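Local coordinates for protein aromatic-amino-acid transaminase TyrB (Burkholderia cenocepacia K56-2Valvano, PDB 4WD2) that probably catalyses the pyridoxal-phosphate-dependent transfer of amino groups from aromatic amino acids to 2-oxo acids, as a class I/II aminotransferase, at residues V195-E199 with G200-K204. Residues are numbered along the deposited sequence; the frame is centred on the assembly and turned at random.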
ATOM      1  N   VAL A 195       2.833  28.092   8.379  1.00 10.01           N
ATOM      2  CA  VAL A 195       2.952  28.644   9.728  1.00  8.95           C
ATOM      3  C   VAL A 195       3.345  27.537  10.715  1.00  8.74           C
ATOM      4  O   VAL A 195       2.633  26.542  10.860  1.00  6.94           O
ATOM      5  CB  VAL A 195       1.641  29.327  10.181  1.00  8.85           C
ATOM      6  CG1 VAL A 195       1.725  29.740  11.645  1.00  7.15           C
ATOM      7  CG2 VAL A 195       1.333  30.542   9.308  1.00  8.65           C
ATOM      8  N   ASP A 196       4.479  27.718  11.389  1.00 10.32           N
ATOM      9  CA  ASP A 196       4.989  26.725  12.343  1.00 10.40           C
ATOM     10  C   ASP A 196       5.050  27.252  13.774  1.00 11.14           C
ATOM     11  O   ASP A 196       5.216  28.448  14.001  1.00 11.21           O
ATOM     12  CB  ASP A 196       6.393  26.253  11.944  1.00  9.65           C
ATOM     13  CG  ASP A 196       6.404  25.421  10.675  1.00 11.06           C
ATOM     14  OD1 ASP A 196       5.313  25.052  10.192  1.00 10.84           O
ATOM     15  OD2 ASP A 196       7.511  25.118  10.172  1.00 11.82           O
ATOM     16  N   LEU A 197       4.943  26.345  14.740  1.00 11.04           N
ATOM     17  CA  LEU A 197       5.227  26.684  16.130  1.00  9.19           C
ATOM     18  C   LEU A 197       6.727  26.872  16.305  1.00  9.58           C
ATOM     19  O   LEU A 197       7.513  26.225  15.607  1.00 10.26           O
ATOM     20  CB  LEU A 197       4.733  25.589  17.080  1.00  8.64           C
ATOM     21  CG  LEU A 197       3.270  25.530  17.532  1.00  8.29           C
ATOM     22  CD1 LEU A 197       2.319  25.366  16.346  1.00  7.72           C
ATOM     23  CD2 LEU A 197       3.098  24.384  18.517  1.00  6.95           C
ATOM     24  N   ASP A 198       7.135  27.737  17.233  1.00  7.92           N
ATOM     25  CA  ASP A 198       8.544  27.769  17.624  1.00  8.66           C
ATOM     26  C   ASP A 198       8.754  26.791  18.785  1.00  8.51           C
ATOM     27  O   ASP A 198       7.796  26.238  19.317  1.00  6.43           O
ATOM     28  CB  ASP A 198       9.014  29.191  17.989  1.00 10.68           C
ATOM     29  CG  ASP A 198       8.253  29.802  19.160  1.00 12.21           C
ATOM     30  OD1 ASP A 198       8.135  29.160  20.224  1.00 12.61           O
ATOM     31  OD2 ASP A 198       7.785  30.952  19.019  1.00 12.65           O
ATOM     32  N   GLU A 199      10.008  26.567  19.159  1.00  7.19           N
ATOM     33  CA  GLU A 199      10.344  25.549  20.155  1.00  7.11           C
ATOM     34  C   GLU A 199       9.826  25.860  21.548  1.00  7.30           C
ATOM     35  O   GLU A 199       9.642  24.952  22.354  1.00  7.87           O
ATOM     36  CB  GLU A 199      11.854  25.346  20.197  1.00  8.28           C
ATOM     37  CG  GLU A 199      12.367  24.740  18.902  1.00 11.04           C
ATOM     38  CD  GLU A 199      13.838  24.404  18.942  1.00 12.64           C
ATOM     39  OE1 GLU A 199      14.506  24.744  19.941  1.00 13.78           O
ATOM     40  OE2 GLU A 199      14.316  23.789  17.967  1.00 12.42           O
ATOM     41  N   GLY A 200       9.588  27.138  21.828  1.00  7.97           N
ATOM     42  CA  GLY A 200       8.973  27.541  23.081  1.00  9.16           C
ATOM     43  C   GLY A 200       7.494  27.191  23.103  1.00 10.21           C
ATOM     44  O   GLY A 200       6.991  26.656  24.092  1.00 10.60           O
ATOM     45  N   GLN A 201       6.803  27.481  22.002  1.00  9.76           N
ATOM     46  CA  GLN A 201       5.393  27.127  21.861  1.00  9.19           C
ATOM     47  C   GLN A 201       5.224  25.609  21.901  1.00  9.85           C
ATOM     48  O   GLN A 201       4.273  25.092  22.497  1.00  9.74           O
ATOM     49  CB  GLN A 201       4.825  27.718  20.565  1.00  8.72           C
ATOM     50  CG  GLN A 201       4.883  29.253  20.526  1.00  9.29           C
ATOM     51  CD  GLN A 201       4.445  29.833  19.196  1.00  8.13           C
ATOM     52  OE1 GLN A 201       4.781  29.304  18.143  1.00  6.86           O
ATOM     53  NE2 GLN A 201       3.682  30.927  19.241  1.00  7.85           N
ATOM     54  N   TRP A 202       6.168  24.893  21.297  1.00 10.46           N
ATOM     55  CA  TRP A 202       6.157  23.433  21.346  1.00 10.60           C
ATOM     56  C   TRP A 202       6.220  22.910  22.775  1.00  8.74           C
ATOM     57  O   TRP A 202       5.442  22.041  23.144  1.00  8.18           O
ATOM     58  CB  TRP A 202       7.312  22.843  20.533  1.00  9.45           C
ATOM     59  CG  TRP A 202       6.944  22.555  19.104  1.00  8.41           C
ATOM     60  CD1 TRP A 202       7.512  23.094  17.991  1.00  8.30           C
ATOM     61  CD2 TRP A 202       5.908  21.674  18.641  1.00  7.78           C
ATOM     62  NE1 TRP A 202       6.908  22.593  16.861  1.00  8.63           N
ATOM     63  CE2 TRP A 202       5.918  21.722  17.235  1.00  8.98           C
ATOM     64  CE3 TRP A 202       4.983  20.842  19.282  1.00  8.58           C
ATOM     65  CZ2 TRP A 202       5.036  20.972  16.453  1.00  9.98           C
ATOM     66  CZ3 TRP A 202       4.100  20.099  18.505  1.00  9.60           C
ATOM     67  CH2 TRP A 202       4.135  20.170  17.105  1.00  9.79           C
ATOM     68  N   GLU A 203       7.141  23.432  23.579  1.00  9.02           N
ATOM     69  CA  GLU A 203       7.245  22.985  24.968  1.00  8.83           C
ATOM     70  C   GLU A 203       5.942  23.214  25.721  1.00  8.40           C
ATOM     71  O   GLU A 203       5.505  22.336  26.478  1.00  8.25           O
ATOM     72  CB  GLU A 203       8.398  23.680  25.704  1.00  8.42           C
ATOM     73  CG  GLU A 203       9.075  22.769  26.720  1.00  9.39           C
ATOM     74  CD  GLU A 203       9.663  21.520  26.072  1.00 10.01           C
ATOM     75  OE1 GLU A 203      10.204  21.633  24.946  1.00  9.79           O
ATOM     76  OE2 GLU A 203       9.590  20.432  26.683  1.00 10.18           O
ATOM     77  N   LYS A 204       5.325  24.382  25.520  1.00  8.16           N
ATOM     78  CA  LYS A 204       4.058  24.706  26.188  1.00  8.96           C
ATOM     79  C   LYS A 204       2.920  23.804  25.731  1.00  9.55           C
ATOM     80  O   LYS A 204       2.058  23.423  26.528  1.00 10.30           O
ATOM     81  CB  LYS A 204       3.671  26.164  25.953  1.00  9.23           C
ATOM     82  CG  LYS A 204       4.633  27.165  26.558  1.00 11.07           C
ATOM     83  CD  LYS A 204       4.213  28.585  26.198  1.00 14.76           C
ATOM     84  CE  LYS A 204       5.352  29.564  26.411  1.00 17.02           C
ATOM     85  NZ  LYS A 204       4.938  30.959  26.080  1.00 18.19           N
TER
HETATM   86  O   HOH W   1       5.038  30.384  15.738  1.00 10.17           O
HETATM   87  O   HOH W   2       7.659  23.576  14.226  1.00 17.40           O
HETATM   88  O   HOH W   3      11.339  23.881  24.073  1.00  9.96           O
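A capping box formed by Asp-198 and Gln-201 starts helix 199-211, with each side chain bonding the other's backbone amide. Asp-198 OD1, the N-cap acceptor, lies 2.8 Å from the donor Gln-201 N, which meets it nearly in line with its C-O bond. Gln-201 answers through OE1, which accepts from Asp-198 N at 3.0 Å with the donor tilted 21° from the carbonyl plane. With CG between the backbone N and the carbonyl carbon (chi1 61°), the Asp-198 carboxylate turns back toward the helix start and stacks on the glutamine amide, their planes 23° apart and Asp-198 OD2 3.5 Å from Gln-201 CD. A water donates to both Asp-196 O and Gln-201 OE1, tying the box to the incoming loop.

This loop and helix connect strands 182-186 and 215-220, parallel neighbours in the large mixed sheet of the aminotransferase fold. Leu-197, buried, lies over one face of the Trp-202 indole: CB makes a CH-pi contact 3.9 Å from the centroid of the five-membered ring, and CD2 covers the ring system nearer its centre. At the indole edge, a second water accepts from Trp-202 NE1 and donates to Leu-197 O. Helical bonding begins with Trp-202 N to Asp-198 O (2.9 Å). Outside this stretch, Leu-197 touches Met-170 of helix 167-175, and Trp-202 packs on Phe-234 and Ala-235 of helix 234-241.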